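Local atomic coordinates of adhesin LabA (Helicobacter pylori, PDB entry 6GMM), a protein that probably binds glycans carrying the LacdiNAc motif on the gastric mucosa, acting as a lectin-like adhesin of the bacterium. Residues A[81-86]-A[111-116]; A[96-101]-A[129-134]; A[121-126]-A[206-211]; A[141-146]-A[344-349]. All blocks are in the same frame, centred on the assembly; numbering follows the deposited sequence.

Interaction 1 (A[81-86]-A[111-116])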
loop_
_atom_site.group_PDB
_atom_site.type_symbol
_atom_site.label_atom_id
_atom_site.label_comp_id
_atom_site.label_asym_id
_atom_site.label_seq_id
_atom_site.Cartn_x
_atom_site.Cartn_y
_atom_site.Cartn_z
ATOM N N SER A 81 26.078 13.119 -15.724
ATOM C CA SER A 81 26.931 14.143 -16.324
ATOM C C SER A 81 27.412 15.112 -15.228
ATOM O O SER A 81 26.569 15.700 -14.537
ATOM C CB SER A 81 26.167 14.881 -17.417
ATOM O OG SER A 81 27.098 15.332 -18.382
ATOM N N PRO A 82 28.747 15.162 -14.969
ATOM C CA PRO A 82 29.274 15.941 -13.837
ATOM C C PRO A 82 28.552 17.242 -13.535
ATOM O O PRO A 82 28.448 18.139 -14.363
ATOM C CB PRO A 82 30.746 16.154 -14.192
ATOM C CG PRO A 82 30.960 15.403 -15.503
ATOM C CD PRO A 82 29.839 14.446 -15.641
ATOM N N CYS A 83 28.048 17.318 -12.317
ATOM C CA CYS A 83 27.270 18.456 -11.835
ATOM C C CYS A 83 28.095 19.721 -11.704
ATOM O O CYS A 83 29.314 19.644 -11.506
ATOM C CB CYS A 83 26.569 18.105 -10.524
ATOM S SG CYS A 83 27.704 17.617 -9.195
ATOM N N GLY A 84 27.402 20.857 -11.786
ATOM C CA GLY A 84 27.966 22.187 -11.624
ATOM C C GLY A 84 27.012 23.313 -11.996
ATOM O O GLY A 84 25.891 23.036 -12.436
ATOM N N PRO A 85 27.430 24.605 -11.857
ATOM C CA PRO A 85 26.517 25.715 -12.177
ATOM C C PRO A 85 26.507 26.232 -13.621
ATOM O O PRO A 85 25.615 27.014 -13.960
ATOM C CB PRO A 85 27.015 26.822 -11.259
ATOM C CG PRO A 85 28.493 26.597 -11.200
ATOM C CD PRO A 85 28.716 25.113 -11.329
ATOM N N GLY A 86 27.519 25.878 -14.419
ATOM C CA GLY A 86 27.680 26.376 -15.781
ATOM C C GLY A 86 28.618 27.575 -15.798
ATOM O O GLY A 86 29.236 27.885 -14.775
ATOM N N ILE A 111 31.825 14.764 -3.472
ATOM C CA ILE A 111 31.647 15.323 -4.799
ATOM C C ILE A 111 31.629 16.848 -4.760
ATOM O O ILE A 111 31.047 17.439 -3.843
ATOM C CB ILE A 111 30.356 14.740 -5.467
ATOM C CG1 ILE A 111 30.421 14.862 -6.999
ATOM C CG2 ILE A 111 29.081 15.391 -4.923
ATOM C CD1 ILE A 111 29.531 13.899 -7.763
ATOM N N THR A 112 32.254 17.475 -5.761
ATOM C CA THR A 112 32.200 18.909 -5.929
ATOM C C THR A 112 31.432 19.181 -7.221
ATOM O O THR A 112 31.760 18.617 -8.274
ATOM C CB THR A 112 33.616 19.551 -5.858
ATOM O OG1 THR A 112 34.133 19.406 -4.531
ATOM C CG2 THR A 112 33.606 21.020 -6.230
ATOM N N CYS A 113 30.388 20.007 -7.126
ATOM C CA CYS A 113 29.582 20.429 -8.277
ATOM C C CYS A 113 30.221 21.710 -8.733
ATOM O O CYS A 113 29.783 22.782 -8.316
ATOM C CB CYS A 113 28.116 20.659 -7.901
ATOM S SG CYS A 113 27.234 19.196 -7.295
ATOM N N GLY A 114 31.296 21.599 -9.513
ATOM C CA GLY A 114 32.031 22.766 -9.998
ATOM C C GLY A 114 32.228 22.844 -11.499
ATOM O O GLY A 114 33.116 23.577 -11.953
ATOM N N THR A 115 31.420 22.098 -12.285
ATOM C CA THR A 115 31.527 22.102 -13.749
ATOM C C THR A 115 30.935 23.382 -14.370
ATOM O O THR A 115 29.766 23.703 -14.154
ATOM C CB THR A 115 30.940 20.825 -14.325
ATOM O OG1 THR A 115 31.727 19.751 -13.821
ATOM C CG2 THR A 115 30.916 20.811 -15.872
ATOM N N THR A 116 31.746 24.059 -15.189
ATOM C CA THR A 116 31.428 25.312 -15.864
ATOM C C THR A 116 31.392 25.180 -17.405
ATOM O O THR A 116 30.838 26.053 -18.089
ATOM C CB THR A 116 32.454 26.359 -15.419
ATOM O OG1 THR A 116 33.751 25.783 -15.554
ATOM C CG2 THR A 116 32.252 26.812 -13.968
HETATM O O HOH W 1 31.070 17.279 -10.952
#

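Interaction 2 (A[96-101]-A[129-134])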
loop_
_atom_site.group_PDB
_atom_site.type_symbol
_atom_site.label_atom_id
_atom_site.label_comp_id
_atom_site.label_asym_id
_atom_site.label_seq_id
_atom_site.Cartn_x
_atom_site.Cartn_y
_atom_site.Cartn_z
ATOM N N GLN A 96 29.417 23.992 -5.124
ATOM C CA GLN A 96 29.280 23.373 -3.800
ATOM C C GLN A 96 29.891 21.960 -3.731
ATOM O O GLN A 96 30.037 21.297 -4.764
ATOM C CB GLN A 96 27.816 23.305 -3.400
ATOM C CG GLN A 96 27.074 24.630 -3.282
ATOM C CD GLN A 96 25.641 24.396 -2.916
ATOM O OE1 GLN A 96 25.331 23.566 -2.058
ATOM N NE2 GLN A 96 24.730 25.121 -3.559
ATOM N N THR A 97 30.249 21.517 -2.503
ATOM C CA THR A 97 30.846 20.207 -2.185
ATOM C C THR A 97 29.919 19.442 -1.210
ATOM O O THR A 97 29.451 20.010 -0.203
ATOM C CB THR A 97 32.300 20.377 -1.642
ATOM O OG1 THR A 97 33.111 21.022 -2.629
ATOM C CG2 THR A 97 32.956 19.043 -1.250
ATOM N N PHE A 98 29.659 18.146 -1.529
ATOM C CA PHE A 98 28.767 17.285 -0.784
ATOM C C PHE A 98 29.488 16.021 -0.313
ATOM O O PHE A 98 30.091 15.296 -1.108
ATOM C CB PHE A 98 27.530 16.968 -1.639
ATOM C CG PHE A 98 26.876 18.197 -2.257
ATOM C CD1 PHE A 98 27.286 18.675 -3.504
ATOM C CD2 PHE A 98 25.860 18.872 -1.593
ATOM C CE1 PHE A 98 26.685 19.812 -4.070
ATOM C CE2 PHE A 98 25.248 19.990 -2.170
ATOM C CZ PHE A 98 25.681 20.468 -3.396
ATOM N N HIS A 99 29.466 15.796 1.000
ATOM C CA HIS A 99 30.080 14.635 1.630
ATOM C C HIS A 99 29.054 13.523 1.796
ATOM O O HIS A 99 27.842 13.780 1.768
ATOM C CB HIS A 99 30.612 15.031 2.994
ATOM C CG HIS A 99 31.834 15.870 2.895
ATOM N ND1 HIS A 99 31.755 17.242 2.728
ATOM C CD2 HIS A 99 33.128 15.491 2.825
ATOM C CE1 HIS A 99 33.000 17.656 2.605
ATOM N NE2 HIS A 99 33.862 16.636 2.650
ATOM N N ASN A 100 29.551 12.291 2.045
ATOM C CA ASN A 100 28.756 11.092 2.294
ATOM C C ASN A 100 27.816 10.763 1.156
ATOM O O ASN A 100 26.850 10.053 1.368
ATOM C CB ASN A 100 28.013 11.180 3.642
ATOM C CG ASN A 100 28.884 11.669 4.761
ATOM O OD1 ASN A 100 29.948 11.098 5.052
ATOM N ND2 ASN A 100 28.459 12.749 5.399
ATOM N N THR A 101 28.121 11.222 -0.062
ATOM C CA THR A 101 27.288 10.904 -1.213
ATOM C C THR A 101 27.406 9.395 -1.586
ATOM O O THR A 101 28.296 8.702 -1.065
ATOM C CB THR A 101 27.618 11.828 -2.412
ATOM O OG1 THR A 101 28.930 11.545 -2.904
ATOM C CG2 THR A 101 27.433 13.305 -2.085
ATOM N N GLU A 129 22.166 23.317 -7.565
ATOM C CA GLU A 129 20.948 23.416 -6.746
ATOM C C GLU A 129 20.142 22.104 -6.716
ATOM O O GLU A 129 19.704 21.699 -5.641
ATOM C CB GLU A 129 20.051 24.637 -7.096
ATOM C CG GLU A 129 19.489 24.754 -8.504
ATOM C CD GLU A 129 18.919 26.120 -8.884
ATOM O OE1 GLU A 129 18.849 27.018 -8.011
ATOM O OE2 GLU A 129 18.567 26.299 -10.074
ATOM N N ASN A 130 19.986 21.416 -7.878
ATOM C CA ASN A 130 19.276 20.128 -7.930
ATOM C C ASN A 130 20.104 19.021 -7.266
ATOM O O ASN A 130 19.547 18.100 -6.738
ATOM C CB ASN A 130 18.931 19.752 -9.350
ATOM C CG ASN A 130 17.807 20.582 -9.917
ATOM O OD1 ASN A 130 16.945 21.100 -9.204
ATOM N ND2 ASN A 130 17.775 20.705 -11.225
ATOM N N TYR A 131 21.423 19.104 -7.287
ATOM C CA TYR A 131 22.208 18.079 -6.609
ATOM C C TYR A 131 21.982 18.258 -5.111
ATOM O O TYR A 131 21.650 17.279 -4.442
ATOM C CB TYR A 131 23.706 18.104 -6.987
ATOM C CG TYR A 131 24.411 16.859 -6.491
ATOM C CD1 TYR A 131 24.726 16.702 -5.143
ATOM C CD2 TYR A 131 24.669 15.793 -7.347
ATOM C CE1 TYR A 131 25.304 15.529 -4.667
ATOM C CE2 TYR A 131 25.253 14.618 -6.884
ATOM C CZ TYR A 131 25.553 14.484 -5.538
ATOM O OH TYR A 131 26.079 13.315 -5.050
ATOM N N ALA A 132 22.033 19.513 -4.624
ATOM C CA ALA A 132 21.829 19.858 -3.220
ATOM C C ALA A 132 20.476 19.344 -2.724
ATOM O O ALA A 132 20.414 18.745 -1.645
ATOM C CB ALA A 132 21.951 21.376 -3.021
ATOM N N LYS A 133 19.406 19.536 -3.550
ATOM C CA LYS A 133 18.011 19.128 -3.307
ATOM C C LYS A 133 17.904 17.606 -3.127
ATOM O O LYS A 133 17.391 17.139 -2.097
ATOM C CB LYS A 133 17.128 19.573 -4.492
ATOM C CG LYS A 133 15.667 19.776 -4.154
ATOM C CD LYS A 133 14.847 20.259 -5.361
ATOM C CE LYS A 133 14.768 21.766 -5.470
ATOM N NZ LYS A 133 14.195 22.201 -6.775
ATOM N N ILE A 134 18.367 16.845 -4.133
ATOM C CA ILE A 134 18.372 15.377 -4.127
ATOM C C ILE A 134 19.247 14.882 -2.943
ATOM O O ILE A 134 18.800 14.042 -2.171
ATOM C CB ILE A 134 18.882 14.807 -5.474
ATOM C CG1 ILE A 134 17.982 15.225 -6.650
ATOM C CG2 ILE A 134 19.076 13.287 -5.383
ATOM C CD1 ILE A 134 18.456 14.821 -8.065
#

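Interaction 3 (A[121-126]-A[206-211])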
loop_
_atom_site.group_PDB
_atom_site.type_symbol
_atom_site.label_atom_id
_atom_site.label_comp_id
_atom_site.label_asym_id
_atom_site.label_seq_id
_atom_site.Cartn_x
_atom_site.Cartn_y
_atom_site.Cartn_z
ATOM N N GLY A 121 20.837 21.433 -17.144
ATOM C CA GLY A 121 19.482 21.213 -17.631
ATOM C C GLY A 121 19.270 19.842 -18.245
ATOM O O GLY A 121 20.212 19.052 -18.330
ATOM N N PRO A 122 18.040 19.518 -18.689
ATOM C CA PRO A 122 17.808 18.192 -19.304
ATOM C C PRO A 122 18.730 17.910 -20.494
ATOM O O PRO A 122 19.026 18.824 -21.258
ATOM C CB PRO A 122 16.342 18.244 -19.715
ATOM C CG PRO A 122 15.747 19.301 -18.857
ATOM C CD PRO A 122 16.804 20.325 -18.678
ATOM N N TYR A 123 19.233 16.649 -20.595
ATOM C CA TYR A 123 20.150 16.177 -21.647
ATOM C C TYR A 123 21.510 16.880 -21.545
ATOM O O TYR A 123 22.356 16.785 -22.448
ATOM C CB TYR A 123 19.508 16.250 -23.060
ATOM C CG TYR A 123 18.325 15.314 -23.223
ATOM C CD1 TYR A 123 17.114 15.564 -22.579
ATOM C CD2 TYR A 123 18.401 14.195 -24.053
ATOM C CE1 TYR A 123 16.025 14.711 -22.727
ATOM C CE2 TYR A 123 17.318 13.330 -24.203
ATOM C CZ TYR A 123 16.125 13.603 -23.553
ATOM O OH TYR A 123 15.049 12.749 -23.691
ATOM N N SER A 124 21.734 17.544 -20.396
ATOM C CA SER A 124 22.988 18.228 -20.091
ATOM C C SER A 124 23.372 17.888 -18.645
ATOM O O SER A 124 22.879 16.895 -18.130
ATOM C CB SER A 124 22.836 19.730 -20.302
ATOM O OG SER A 124 24.107 20.321 -20.151
ATOM N N ILE A 125 24.230 18.673 -18.002
ATOM C CA ILE A 125 24.658 18.393 -16.641
ATOM C C ILE A 125 23.579 18.710 -15.603
ATOM O O ILE A 125 22.645 19.485 -15.852
ATOM C CB ILE A 125 26.005 19.092 -16.308
ATOM C CG1 ILE A 125 25.864 20.644 -16.208
ATOM C CG2 ILE A 125 27.114 18.672 -17.301
ATOM C CD1 ILE A 125 26.968 21.360 -15.340
ATOM N N LEU A 126 23.745 18.122 -14.417
ATOM C CA LEU A 126 22.836 18.374 -13.320
ATOM C C LEU A 126 23.273 19.635 -12.600
ATOM O O LEU A 126 24.388 19.711 -12.158
ATOM C CB LEU A 126 22.798 17.165 -12.357
ATOM C CG LEU A 126 21.686 17.162 -11.316
ATOM C CD1 LEU A 126 20.335 17.009 -11.977
ATOM C CD2 LEU A 126 21.889 16.034 -10.303
ATOM N N CYS A 206 16.155 15.742 -15.394
ATOM C CA CYS A 206 16.489 14.794 -16.464
ATOM C C CYS A 206 17.920 15.022 -17.032
ATOM O O CYS A 206 18.059 15.284 -18.229
ATOM C CB CYS A 206 15.436 14.856 -17.564
ATOM S SG CYS A 206 15.767 13.741 -18.951
ATOM N N PRO A 207 18.989 14.952 -16.206
ATOM C CA PRO A 207 20.342 15.209 -16.736
ATOM C C PRO A 207 20.785 14.123 -17.718
ATOM O O PRO A 207 20.116 13.095 -17.816
ATOM C CB PRO A 207 21.200 15.204 -15.467
ATOM C CG PRO A 207 20.463 14.268 -14.553
ATOM C CD PRO A 207 19.041 14.656 -14.760
ATOM N N TRP A 208 21.888 14.341 -18.432
ATOM C CA TRP A 208 22.421 13.368 -19.379
ATOM C C TRP A 208 23.176 12.296 -18.612
ATOM O O TRP A 208 23.592 12.531 -17.489
ATOM C CB TRP A 208 23.339 14.075 -20.382
ATOM C CG TRP A 208 23.928 13.229 -21.473
ATOM C CD1 TRP A 208 25.241 12.887 -21.617
ATOM C CD2 TRP A 208 23.257 12.752 -22.647
ATOM N NE1 TRP A 208 25.434 12.227 -22.813
ATOM C CE2 TRP A 208 24.231 12.125 -23.463
ATOM C CE3 TRP A 208 21.927 12.792 -23.096
ATOM C CZ2 TRP A 208 23.904 11.503 -24.682
ATOM C CZ3 TRP A 208 21.611 12.208 -24.320
ATOM C CH2 TRP A 208 22.590 11.561 -25.092
ATOM N N ILE A 209 23.289 11.102 -19.188
ATOM C CA ILE A 209 24.043 9.999 -18.592
ATOM C C ILE A 209 25.291 9.882 -19.452
ATOM O O ILE A 209 25.163 9.920 -20.682
ATOM C CB ILE A 209 23.208 8.670 -18.536
ATOM C CG1 ILE A 209 21.922 8.791 -17.624
ATOM C CG2 ILE A 209 24.069 7.466 -18.119
ATOM C CD1 ILE A 209 22.156 9.145 -16.103
ATOM N N ASN A 210 26.484 9.759 -18.826
ATOM C CA ASN A 210 27.784 9.669 -19.524
ATOM C C ASN A 210 27.726 8.622 -20.637
ATOM O O ASN A 210 27.281 7.490 -20.398
ATOM C CB ASN A 210 28.969 9.387 -18.547
ATOM C CG ASN A 210 29.190 10.418 -17.446
ATOM O OD1 ASN A 210 29.721 10.108 -16.354
ATOM N ND2 ASN A 210 28.801 11.667 -17.699
ATOM N N ASN A 211 28.099 9.032 -21.874
ATOM C CA ASN A 211 28.062 8.172 -23.074
ATOM C C ASN A 211 26.632 7.667 -23.408
ATOM O O ASN A 211 26.466 6.609 -24.025
ATOM C CB ASN A 211 29.074 7.010 -22.968
ATOM C CG ASN A 211 30.470 7.467 -22.632
ATOM O OD1 ASN A 211 31.114 8.189 -23.397
ATOM N ND2 ASN A 211 30.962 7.073 -21.467
#

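Interaction 4 (A[141-146]-A[344-349])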
loop_
_atom_site.group_PDB
_atom_site.type_symbol
_atom_site.label_atom_id
_atom_site.label_comp_id
_atom_site.label_asym_id
_atom_site.label_seq_id
_atom_site.Cartn_x
_atom_site.Cartn_y
_atom_site.Cartn_z
ATOM N N ILE A 141 16.900 10.366 4.513
ATOM C CA ILE A 141 16.535 8.957 4.422
ATOM C C ILE A 141 17.590 8.105 5.107
ATOM O O ILE A 141 17.246 7.295 5.961
ATOM C CB ILE A 141 16.283 8.501 2.959
ATOM C CG1 ILE A 141 15.054 9.241 2.372
ATOM C CG2 ILE A 141 16.090 6.965 2.906
ATOM C CD1 ILE A 141 14.805 9.060 0.904
ATOM N N GLN A 142 18.873 8.308 4.754
ATOM C CA GLN A 142 19.981 7.553 5.328
ATOM C C GLN A 142 20.084 7.728 6.839
ATOM O O GLN A 142 20.219 6.722 7.529
ATOM C CB GLN A 142 21.306 7.872 4.608
ATOM C CG GLN A 142 21.433 7.103 3.294
ATOM C CD GLN A 142 21.680 5.606 3.438
ATOM O OE1 GLN A 142 21.635 4.998 4.517
ATOM N NE2 GLN A 142 21.963 4.974 2.334
ATOM N N LYS A 143 19.955 8.983 7.373
ATOM C CA LYS A 143 20.000 9.208 8.837
ATOM C C LYS A 143 18.783 8.622 9.538
ATOM O O LYS A 143 18.901 8.149 10.668
ATOM C CB LYS A 143 20.201 10.691 9.218
ATOM C CG LYS A 143 21.460 11.349 8.621
ATOM C CD LYS A 143 22.784 10.911 9.262
ATOM C CE LYS A 143 24.000 11.535 8.599
ATOM N NZ LYS A 143 24.231 11.037 7.210
ATOM N N ALA A 144 17.616 8.618 8.873
ATOM C CA ALA A 144 16.413 8.051 9.493
ATOM C C ALA A 144 16.517 6.548 9.710
ATOM O O ALA A 144 15.951 6.034 10.686
ATOM C CB ALA A 144 15.204 8.361 8.659
ATOM N N PHE A 145 17.212 5.835 8.803
ATOM C CA PHE A 145 17.394 4.383 8.917
ATOM C C PHE A 145 18.420 4.071 9.995
ATOM O O PHE A 145 18.352 3.014 10.594
ATOM C CB PHE A 145 17.876 3.786 7.580
ATOM C CG PHE A 145 16.781 3.317 6.655
ATOM C CD1 PHE A 145 16.097 4.220 5.845
ATOM C CD2 PHE A 145 16.486 1.964 6.528
ATOM C CE1 PHE A 145 15.132 3.777 4.937
ATOM C CE2 PHE A 145 15.552 1.526 5.594
ATOM C CZ PHE A 145 14.855 2.437 4.831
ATOM N N GLY A 146 19.387 4.967 10.195
ATOM C CA GLY A 146 20.446 4.797 11.191
ATOM C C GLY A 146 21.484 3.752 10.822
ATOM O O GLY A 146 21.408 3.138 9.746
ATOM N N ASP A 344 27.673 6.090 14.297
ATOM C CA ASP A 344 28.868 6.117 13.460
ATOM C C ASP A 344 28.552 6.573 12.007
ATOM O O ASP A 344 28.346 7.774 11.768
ATOM C CB ASP A 344 29.581 4.750 13.503
ATOM N N ASN A 345 28.519 5.613 11.050
ATOM C CA ASN A 345 28.226 5.849 9.633
ATOM C C ASN A 345 26.826 5.337 9.329
ATOM O O ASN A 345 26.407 4.309 9.873
ATOM C CB ASN A 345 29.243 5.138 8.728
ATOM C CG ASN A 345 30.688 5.481 8.999
ATOM O OD1 ASN A 345 31.431 4.709 9.627
ATOM N ND2 ASN A 345 31.123 6.639 8.514
ATOM N N THR A 346 26.110 6.047 8.451
ATOM C CA THR A 346 24.749 5.693 8.074
ATOM C C THR A 346 24.707 5.112 6.655
ATOM O O THR A 346 24.686 5.856 5.670
ATOM C CB THR A 346 23.796 6.878 8.305
ATOM O OG1 THR A 346 24.289 8.026 7.604
ATOM C CG2 THR A 346 23.617 7.202 9.781
ATOM N N TRP A 347 24.726 3.769 6.566
ATOM C CA TRP A 347 24.669 3.025 5.301
ATOM C C TRP A 347 23.561 1.977 5.330
ATOM O O TRP A 347 23.637 0.966 4.629
ATOM C CB TRP A 347 26.006 2.321 4.994
ATOM C CG TRP A 347 27.204 3.194 4.924
ATOM C CD1 TRP A 347 27.355 4.330 4.188
ATOM C CD2 TRP A 347 28.474 2.927 5.519
ATOM N NE1 TRP A 347 28.642 4.805 4.311
ATOM C CE2 TRP A 347 29.348 3.968 5.131
ATOM C CE3 TRP A 347 28.967 1.897 6.334
ATOM C CZ2 TRP A 347 30.682 4.017 5.541
ATOM C CZ3 TRP A 347 30.289 1.950 6.745
ATOM C CH2 TRP A 347 31.128 3.003 6.353
ATOM N N GLY A 348 22.559 2.232 6.149
ATOM C CA GLY A 348 21.416 1.355 6.362
ATOM C C GLY A 348 20.414 1.270 5.232
ATOM O O GLY A 348 19.722 0.265 5.134
ATOM N N ALA A 349 20.319 2.295 4.378
ATOM C CA ALA A 349 19.315 2.327 3.309
ATOM C C ALA A 349 19.838 2.143 1.897
ATOM O O ALA A 349 20.991 2.452 1.617
ATOM C CB ALA A 349 18.536 3.635 3.384
HETATM O O HOH W 2 21.528 4.482 7.250
#

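Interaction 1 (A[81-86]-A[111-116])
The carbonyl oxygen of Cys83 is the polar centre of this contact, and three donors converge on it. Thr115 supplies two of them, its backbone N and its hydroxyl OG1, each reaching Cys83 O in a weak bond of 3.3 Å. The hydroxyl can do so because OG1 stands beside its own backbone N, anti to the carbonyl carbon (chi1 -63°), so that both donors face the same acceptor. A water gives the third, 3.0 Å from Cys83 O, and spends its other proton on Thr112 O, bridging the loop to strand 111-113 at Thr112. Farther along, Gly86 N donates to Thr115 O over 3.1 Å, in the carbonyl plane and nearly straight at 157°. The CA of Gly84 also points a C-H at Thr115 O, and a side chain there would collide with Thr115 N, which accounts for a glycine at this point.

Beside these bonds runs the disulfide of Cys83 and Cys113, whose SG atoms are modelled 2.5 Å apart, long for such a bond. Cys83 SG takes the crowded position between backbone N and carbonyl carbon, whereas Cys113 SG lies beside its backbone N. Tyr131 of helix 128-145 packs against both cysteines, and Phe98 of strand 96-98 against Cys113. The hydroxyl of Thr112 turns instead to Thr97 on the neighbouring strand. The chemistry of the contact is consistent with a covalent tether between loop 81-86 and strand 111-113, supplemented by a few hydrogen bonds, two of them weak.

Interaction 2 (A[96-101]-A[129-134])
One face of the Phe98 ring is covered by Tyr131, whose CD1 sits 3.6 Å above the ring plane, displaced toward the rim. The two rings are neither parallel nor perpendicular: their planes meet at 41° and their centroids are 5.0 Å apart, and the side chains slide past each other in opposite directions. At the edge of the Tyr131 ring, close to its plane, the methyl CG2 of Thr101 touches the phenolic OH at 3.3 Å, the threonine crossing the tyrosine at about a right angle. One residue on along the helix, Ala132 lies obliquely to the Phe98 ring, its CB 3.7 Å from Phe98 CE2.

Different first torsions bring the rings together. Phe98 CG lies beside its backbone N, and Tyr131 CG is anti to its own (chi1 -168°). Trp73 meets the Tyr131 ring from elsewhere, and Ile111 and Cys113 of the partner strand also touch Tyr131. The amide of Gln96 brings OE1 near the methyl of Ala132, while its NE2 bonds to Gly93 O.

Largely apolar, the contact lays the two-stranded antiparallel hairpin of 96-98 and 111-113 against helix 128-145, strand 96-98 running 26° from the helix axis: a beta-hairpin packed on a helix within the SabA-type adhesion domain.

Interaction 3 (A[121-126]-A[206-211])
Tyr123 adopts a positive phi of 66° as the third residue of a type II turn from Gly121 to Ser124, which presents its N-H to the second loop. Trp208 CG is anti to its backbone N (chi1 -177°), and Tyr123 CG stands beside its own, so the two side chains cross at about a right angle. Tyr123 CD2 comes to the edge of the indole, near its plane, 3.8 Å from Trp208 CZ3. Trp208 CB also rests against the carbonyl group of Tyr123.

Two backbone bonds join the loops, both in the plane of the accepting carbonyl. Tyr123 N donates to Cys206 O at 3.0 Å, and Trp208 N to Ser124 O at 2.8 Å, the straighter of the two at 168°. Cys206 SG lies obliquely beside the Tyr123 ring, 3.9 Å from CE1, in a sulfur-aromatic contact; its disulfide partner is Cys235, and the phenol OH bonds to Asp231. On the buried side Leu126 and Pro207 lie side by side, CD1 to CG 3.8 Å.

Cys206, with positive phi, is the first residue to leave helix 188-205. What results is a type II beta turn docked by backbone bonds onto a disulfide-anchored loop at a helix C-terminus.

Interaction 4 (A[141-146]-A[344-349])
The C-terminal turn of helix 128-145 receives here the loop that leads toward helix 354-366, and a glutamine from the helix does most of the gripping. Gln142 bends at chi2 (-72°), which swings its amide round to the backbone of Ala349. There OE1 accepts the N-H of Ala349 at 3.0 Å, with the donor standing above the plane of the amide carbonyl instead of on a lone pair, and NE2 returns a weak bond of 2.8 Å to Ala349 O. Side-chain amide and backbone peptide thus meet as a two-way pair, the second limb strained in angle at 128°. Ala349 O also takes a bond from Gln74, and Gln142 NE2 makes a second weak bond, to Tyr138 OH.

A water is held by the same group: it lies within hydrogen-bonding distance of Gln142 O and OE1, more acceptors being near than it has protons, and accepts from Gly348 N at 2.7 Å. It therefore links the helix end to Gly348 of the loop; four residues on from Gln142, the chain leaves the helix at Gly146 with positive phi. Gly348 lies so close to Gly146 O that a CB would clash with it.

Phe145 opens one face of its ring to the methyl of Ala349, a CH-pi contact with CB 3.7 Å from the centroid and 17° off the normal. Leu66 and Asn67 of helix 57-76 also touch this phenylalanine. At the other end of the contact Lys143, bent at chi2 and chi4, curls back so that NZ donates to Thr346 OG1 at 3.0 Å, while its CD lies 3.8 Å from Thr346 CG2.

From the N terminus, interaction 1 closes the loop between residues 81-86 and 111-116, bringing the stretch after helix 57-76 to strand 111-113. Interaction 2 starts inside that loop and ends beyond it, at helix 128-145, so the two cross; they touch directly through the pairing of strands 96-98 and 111-113. Interaction 3 begins after interaction 1 closes, crosses interaction 2, and ties the approach to helix 128-145 to the exit of helix 188-205; Ser81 with Trp208 and Gly84 with Leu126 join it to interaction 1. Interaction 4 crosses interaction 3, follows interaction 2 in series on the same helix, about 17 Å away centre to centre, and ties the helix C-terminus to loop 344-349, far along the chain.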